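Local coordinates for protein cGAS/DncV-like nucleotidyltransferase in E. coli homolog (Elizabethkingia meningoseptica ATCC 13253 = NBRC 12535, PDB 6E0O) that synthesises cyclic dinucleotide second messengers from nucleoside triphosphates, probably with magnesium as cofactor, as the signalling enzyme of a CBASS antiphage defence system, at residues N10-V15 with Y189-R194; R194-V199 with G280-C285. All coordinates share one frame; numbering follows the deposited sequence.

In the fold
Both contacts are built on helix 188-205, which reads from contact 1 into contact 2, with Arg194 common to both segments but making its contact in contact 1. Contact 1 joins segment 10-15, which runs on from helix 5-11, to the early turns of the long helix; contact 2 sets its next turns against helix 275-289, near the C-terminus. Their centres lie about 12 Å apart, on the same side of the chain's centre, and Trp11 and Ser12 touch Ile195, Val198 and Val199 between them. The two ends of the chain thus converge on one helix of the helical half of this nucleotidyltransferase, the helix that carries Lys197, whose NZ is hydrogen-bonded to the bound ligand.

Contact 1 (N10-V15 with Y189-R194); sequences NWSRPV and YKRMVR
The guanidinium of Arg194 reaches the backbone of 10-15 at Ser12, where NH1 of Arg194 gives a hydrogen bond to Ser12 O at 2.8 Å. The N-H...O angle is 163°, and the acceptor lies close to the guanidinium plane, with the donor nearly on the extension of the carbonyl bond. Pro14 lies over one face of the same group, its CG 3.7 Å from Arg194 CZ and above the centre. The opposite face carries CB of Lys190, one helical turn earlier, so the flat group is sandwiched while its edge is bonded. Chi2 of -176° carries CD of Arg194 onward from the helix, to 3.2 Å from Ser12 O.

A turn back, Ser12 CB packs 3.6 Å from Arg191 CB. Arg13 NH1 stands over one face of the Arg191 guanidinium, toward its rim and 3.7 Å from Arg191 NE; the two planes are 53° apart. These like charges probably repel, and Arg13 NH1, buried here, has no polar partner in the model.

Farther out, Asn53 O accepts a hydrogen bond from Arg194 NE, fixing the group from a second loop, and Ser12 OG is bonded to Ile9 O. Helix 236-252 contributes Tyr236 beside Ser12 and Arg13, while Trp11 touches Ile195 and Val198 on later turns of helix 188-205.

Contact 2 (R194-V199 with G280-C285); sequences RILKVV and GFMQKC
A helix-helix crossing in the helical part of the enzyme brings segments 194-199 and 280-285, of helices 188-205 and 275-289, together through Leu196 and Val199 on one side and Phe281, Met282 and Cys285 on the other. Cys285 SG makes the central contacts: it lies 3.8 Å from Val199 CG1 and 3.9 Å from Leu196 CD2, touching a methyl of each residue. Its chi1 of -70° sets SG anti to its own carbonyl carbon, and SG also stands over a face of the Phe281 ring, offset toward the rim.

Phe281 instead presents an edge to helix 188-205. Chi1 of 178° sets its CG anti to the backbone N; the CZ of this ring lies 3.8 Å from Leu196 O, which is near the ring plane.

The local axes approach to 11.1 Å with a signed crossing angle of 84°, so the contact is confined to a short patch. All five touching residues are buried, and their side chains are apolar or carry sulfur. The other Leu196 methyl, CD1, is 4.4 Å from Met282 CE, a looser contact. Helix 216-224 adds Ile219 against both Leu196 and Phe281, and helix 236-252 adds Leu240 to Leu196 and Ile244 to Met282. On this same stretch of helix 188-205, the CB of Lys197 is directed away from segment 280-285, and its NZ is hydrogen-bonded to Thr54 O, Ser216 OG and the bound ligand.

Contact 1 (N10-V15 with Y189-R194)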
loop_
_atom_site.group_PDB
_atom_site.type_symbol
_atom_site.label_atom_id
_atom_site.label_comp_id
_atom_site.label_asym_id
_atom_site.label_seq_id
_atom_site.Cartn_x
_atom_site.Cartn_y
_atom_site.Cartn_z
ATOM N N ASN A 10 5.516 -18.105 9.742
ATOM C CA ASN A 10 5.324 -18.391 8.323
ATOM C C ASN A 10 4.474 -17.319 7.656
ATOM O O ASN A 10 4.794 -16.855 6.554
ATOM C CB ASN A 10 4.685 -19.767 8.139
ATOM C CG ASN A 10 5.588 -20.897 8.588
ATOM O OD1 ASN A 10 6.786 -20.708 8.784
ATOM N ND2 ASN A 10 5.015 -22.087 8.740
ATOM N N TRP A 11 3.393 -16.905 8.315
ATOM C CA TRP A 11 2.528 -15.882 7.748
ATOM C C TRP A 11 3.194 -14.518 7.685
ATOM O O TRP A 11 2.714 -13.637 6.962
ATOM C CB TRP A 11 1.290 -15.713 8.613
ATOM C CG TRP A 11 0.244 -16.742 8.437
ATOM C CD1 TRP A 11 0.146 -17.675 7.445
ATOM C CD2 TRP A 11 -0.876 -16.937 9.287
ATOM N NE1 TRP A 11 -0.984 -18.437 7.627
ATOM C CE2 TRP A 11 -1.628 -18.000 8.755
ATOM C CE3 TRP A 11 -1.331 -16.299 10.441
ATOM C CZ2 TRP A 11 -2.797 -18.453 9.355
ATOM C CZ3 TRP A 11 -2.487 -16.747 11.029
ATOM C CH2 TRP A 11 -3.212 -17.808 10.486
ATOM N N SER A 12 4.246 -14.304 8.461
ATOM C CA SER A 12 4.897 -13.011 8.510
ATOM C C SER A 12 5.869 -12.795 7.363
ATOM O O SER A 12 6.408 -11.694 7.242
ATOM C CB SER A 12 5.644 -12.854 9.833
ATOM O OG SER A 12 6.847 -13.596 9.807
ATOM N N ARG A 13 6.116 -13.811 6.540
ATOM C CA ARG A 13 7.115 -13.700 5.486
ATOM C C ARG A 13 6.529 -13.064 4.227
ATOM O O ARG A 13 5.369 -13.302 3.888
ATOM C CB ARG A 13 7.654 -15.089 5.144
ATOM C CG ARG A 13 8.364 -15.779 6.306
ATOM C CD ARG A 13 9.675 -15.066 6.589
ATOM N NE ARG A 13 10.454 -15.632 7.690
ATOM C CZ ARG A 13 10.492 -15.132 8.924
ATOM N NH1 ARG A 13 9.770 -14.058 9.248
ATOM N NH2 ARG A 13 11.256 -15.713 9.840
ATOM N N PRO A 14 7.326 -12.281 3.494
ATOM C CA PRO A 14 6.866 -11.800 2.185
ATOM C C PRO A 14 6.675 -12.983 1.252
ATOM O O PRO A 14 7.452 -13.941 1.267
ATOM C CB PRO A 14 8.008 -10.902 1.692
ATOM C CG PRO A 14 8.935 -10.740 2.814
ATOM C CD PRO A 14 8.705 -11.864 3.793
ATOM N N VAL A 15 5.636 -12.912 0.429
ATOM C CA VAL A 15 5.374 -13.992 -0.518
ATOM C C VAL A 15 5.814 -13.621 -1.931
ATOM O O VAL A 15 6.588 -14.356 -2.553
ATOM C CB VAL A 15 3.912 -14.458 -0.425
ATOM C CG1 VAL A 15 3.624 -15.511 -1.465
ATOM C CG2 VAL A 15 3.627 -15.004 0.972
ATOM N N TYR A 189 7.618 -4.821 12.777
ATOM C CA TYR A 189 6.555 -3.956 12.263
ATOM C C TYR A 189 5.952 -4.540 10.974
ATOM O O TYR A 189 4.742 -4.797 10.887
ATOM C CB TYR A 189 7.055 -2.512 12.051
ATOM C CG TYR A 189 6.124 -1.715 11.163
ATOM C CD1 TYR A 189 4.791 -1.542 11.509
ATOM C CD2 TYR A 189 6.563 -1.182 9.960
ATOM C CE1 TYR A 189 3.927 -0.866 10.686
ATOM C CE2 TYR A 189 5.693 -0.498 9.125
ATOM C CZ TYR A 189 4.381 -0.340 9.495
ATOM O OH TYR A 189 3.524 0.332 8.652
ATOM N N LYS A 190 6.786 -4.775 9.953
ATOM C CA LYS A 190 6.228 -5.262 8.693
ATOM C C LYS A 190 5.770 -6.708 8.805
ATOM O O LYS A 190 4.828 -7.111 8.122
ATOM C CB LYS A 190 7.212 -5.086 7.535
ATOM C CG LYS A 190 7.414 -3.625 7.166
ATOM C CD LYS A 190 8.252 -3.436 5.928
ATOM C CE LYS A 190 8.389 -1.957 5.601
ATOM N NZ LYS A 190 9.238 -1.779 4.393
ATOM N N ARG A 191 6.420 -7.502 9.658
ATOM C CA ARG A 191 5.985 -8.881 9.867
ATOM C C ARG A 191 4.584 -8.932 10.456
ATOM O O ARG A 191 3.768 -9.764 10.049
ATOM C CB ARG A 191 7.017 -9.615 10.724
ATOM C CG ARG A 191 8.259 -9.887 9.917
ATOM C CD ARG A 191 9.386 -10.473 10.707
ATOM N NE ARG A 191 10.593 -10.463 9.885
ATOM C CZ ARG A 191 11.771 -10.902 10.290
ATOM N NH1 ARG A 191 11.894 -11.403 11.508
ATOM N NH2 ARG A 191 12.814 -10.822 9.483
ATOM N N MET A 192 4.275 -8.020 11.383
ATOM C CA MET A 192 2.931 -7.940 11.941
ATOM C C MET A 192 1.925 -7.430 10.911
ATOM O O MET A 192 0.796 -7.929 10.847
ATOM C CB MET A 192 2.945 -7.045 13.178
ATOM C CG MET A 192 3.711 -7.656 14.345
ATOM S SD MET A 192 2.975 -9.196 14.950
ATOM C CE MET A 192 4.393 -10.286 15.007
ATOM N N VAL A 193 2.319 -6.456 10.081
ATOM C CA VAL A 193 1.456 -6.031 8.981
ATOM C C VAL A 193 1.117 -7.223 8.100
ATOM O O VAL A 193 -0.043 -7.440 7.726
ATOM C CB VAL A 193 2.126 -4.912 8.166
ATOM C CG1 VAL A 193 1.386 -4.684 6.843
ATOM C CG2 VAL A 193 2.201 -3.624 8.962
ATOM N N ARG A 194 2.135 -8.006 7.731
ATOM C CA ARG A 194 1.896 -9.150 6.860
ATOM C C ARG A 194 0.955 -10.158 7.511
ATOM O O ARG A 194 0.051 -10.682 6.853
ATOM C CB ARG A 194 3.217 -9.785 6.442
ATOM C CG ARG A 194 4.042 -8.865 5.563
ATOM C CD ARG A 194 5.320 -9.579 5.093
ATOM N NE ARG A 194 6.386 -8.630 4.803
ATOM C CZ ARG A 194 7.545 -8.556 5.453
ATOM N NH1 ARG A 194 7.836 -9.394 6.445
ATOM N NH2 ARG A 194 8.428 -7.641 5.099
#

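Contact 2 (R194-V199 with G280-C285)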
loop_
_atom_site.group_PDB
_atom_site.type_symbol
_atom_site.label_atom_id
_atom_site.label_comp_id
_atom_site.label_asym_id
_atom_site.label_seq_id
_atom_site.Cartn_x
_atom_site.Cartn_y
_atom_site.Cartn_z
ATOM N N ARG A 194 2.135 -8.006 7.731
ATOM C CA ARG A 194 1.896 -9.150 6.860
ATOM C C ARG A 194 0.955 -10.158 7.511
ATOM O O ARG A 194 0.051 -10.682 6.853
ATOM C CB ARG A 194 3.217 -9.785 6.442
ATOM C CG ARG A 194 4.042 -8.865 5.563
ATOM C CD ARG A 194 5.320 -9.579 5.093
ATOM N NE ARG A 194 6.386 -8.630 4.803
ATOM C CZ ARG A 194 7.545 -8.556 5.453
ATOM N NH1 ARG A 194 7.836 -9.394 6.445
ATOM N NH2 ARG A 194 8.428 -7.641 5.099
ATOM N N ILE A 195 1.150 -10.455 8.798
ATOM C CA ILE A 195 0.244 -11.387 9.471
ATOM C C ILE A 195 -1.191 -10.880 9.394
ATOM O O ILE A 195 -2.121 -11.633 9.099
ATOM C CB ILE A 195 0.672 -11.620 10.930
ATOM C CG1 ILE A 195 1.957 -12.431 11.002
ATOM C CG2 ILE A 195 -0.450 -12.322 11.697
ATOM C CD1 ILE A 195 2.612 -12.404 12.372
ATOM N N LEU A 196 -1.393 -9.600 9.693
ATOM C CA LEU A 196 -2.742 -9.053 9.681
ATOM C C LEU A 196 -3.331 -9.006 8.275
ATOM O O LEU A 196 -4.544 -9.151 8.122
ATOM C CB LEU A 196 -2.765 -7.684 10.363
ATOM C CG LEU A 196 -2.534 -7.757 11.879
ATOM C CD1 LEU A 196 -2.394 -6.347 12.445
ATOM C CD2 LEU A 196 -3.640 -8.482 12.608
ATOM N N LYS A 197 -2.499 -8.812 7.245
ATOM C CA LYS A 197 -2.993 -8.925 5.873
ATOM C C LYS A 197 -3.428 -10.353 5.560
ATOM O O LYS A 197 -4.445 -10.569 4.890
ATOM C CB LYS A 197 -1.934 -8.432 4.880
ATOM C CG LYS A 197 -1.731 -6.914 4.907
ATOM C CD LYS A 197 -0.664 -6.443 3.928
ATOM C CE LYS A 197 -1.071 -6.636 2.485
ATOM N NZ LYS A 197 -0.128 -5.934 1.563
ATOM N N VAL A 198 -2.668 -11.347 6.024
ATOM C CA VAL A 198 -3.082 -12.737 5.846
ATOM C C VAL A 198 -4.430 -12.978 6.512
ATOM O O VAL A 198 -5.334 -13.583 5.926
ATOM C CB VAL A 198 -2.012 -13.688 6.400
ATOM C CG1 VAL A 198 -2.570 -15.107 6.540
ATOM C CG2 VAL A 198 -0.782 -13.681 5.520
ATOM N N VAL A 199 -4.585 -12.513 7.753
ATOM C CA VAL A 199 -5.851 -12.704 8.453
ATOM C C VAL A 199 -6.979 -11.982 7.721
ATOM O O VAL A 199 -8.093 -12.506 7.600
ATOM C CB VAL A 199 -5.722 -12.271 9.926
ATOM C CG1 VAL A 199 -7.068 -12.349 10.615
ATOM C CG2 VAL A 199 -4.696 -13.140 10.646
ATOM N N GLY A 280 -13.610 -2.913 14.749
ATOM C CA GLY A 280 -14.257 -4.139 14.335
ATOM C C GLY A 280 -13.287 -5.117 13.712
ATOM O O GLY A 280 -13.354 -6.321 13.966
ATOM N N PHE A 281 -12.359 -4.612 12.898
ATOM C CA PHE A 281 -11.351 -5.484 12.302
ATOM C C PHE A 281 -10.478 -6.125 13.382
ATOM O O PHE A 281 -10.201 -7.323 13.336
ATOM C CB PHE A 281 -10.522 -4.700 11.281
ATOM C CG PHE A 281 -9.428 -5.514 10.649
ATOM C CD1 PHE A 281 -9.728 -6.599 9.845
ATOM C CD2 PHE A 281 -8.101 -5.194 10.860
ATOM C CE1 PHE A 281 -8.725 -7.353 9.269
ATOM C CE2 PHE A 281 -7.099 -5.951 10.296
ATOM C CZ PHE A 281 -7.409 -7.026 9.496
ATOM N N MET A 282 -10.026 -5.338 14.363
ATOM C CA MET A 282 -9.215 -5.913 15.436
ATOM C C MET A 282 -9.977 -7.005 16.185
ATOM O O MET A 282 -9.413 -8.043 16.540
ATOM C CB MET A 282 -8.796 -4.816 16.422
ATOM C CG MET A 282 -7.707 -3.887 15.939
ATOM S SD MET A 282 -6.174 -4.738 15.525
ATOM C CE MET A 282 -6.322 -4.734 13.763
ATOM N N GLN A 283 -11.258 -6.773 16.466
ATOM C CA GLN A 283 -12.059 -7.788 17.134
ATOM C C GLN A 283 -12.121 -9.065 16.307
ATOM O O GLN A 283 -11.987 -10.172 16.843
ATOM C CB GLN A 283 -13.459 -7.238 17.365
ATOM C CG GLN A 283 -14.438 -8.237 17.886
ATOM C CD GLN A 283 -15.769 -7.592 18.179
ATOM O OE1 GLN A 283 -16.573 -7.357 17.278
ATOM N NE2 GLN A 283 -16.001 -7.283 19.437
ATOM N N LYS A 284 -12.360 -8.936 15.000
ATOM C CA LYS A 284 -12.438 -10.118 14.149
ATOM C C LYS A 284 -11.108 -10.858 14.121
ATOM O O LYS A 284 -11.074 -12.096 14.140
ATOM C CB LYS A 284 -12.857 -9.728 12.733
ATOM C CG LYS A 284 -14.265 -9.184 12.618
ATOM C CD LYS A 284 -15.303 -10.237 12.903
ATOM C CE LYS A 284 -16.678 -9.752 12.470
ATOM N NZ LYS A 284 -17.746 -10.691 12.885
ATOM N N CYS A 285 -10.001 -10.114 14.084
ATOM C CA CYS A 285 -8.688 -10.747 14.122
ATOM C C CYS A 285 -8.486 -11.482 15.437
ATOM O O CYS A 285 -8.023 -12.627 15.460
ATOM C CB CYS A 285 -7.588 -9.705 13.927
ATOM S SG CYS A 285 -7.492 -9.001 12.267
#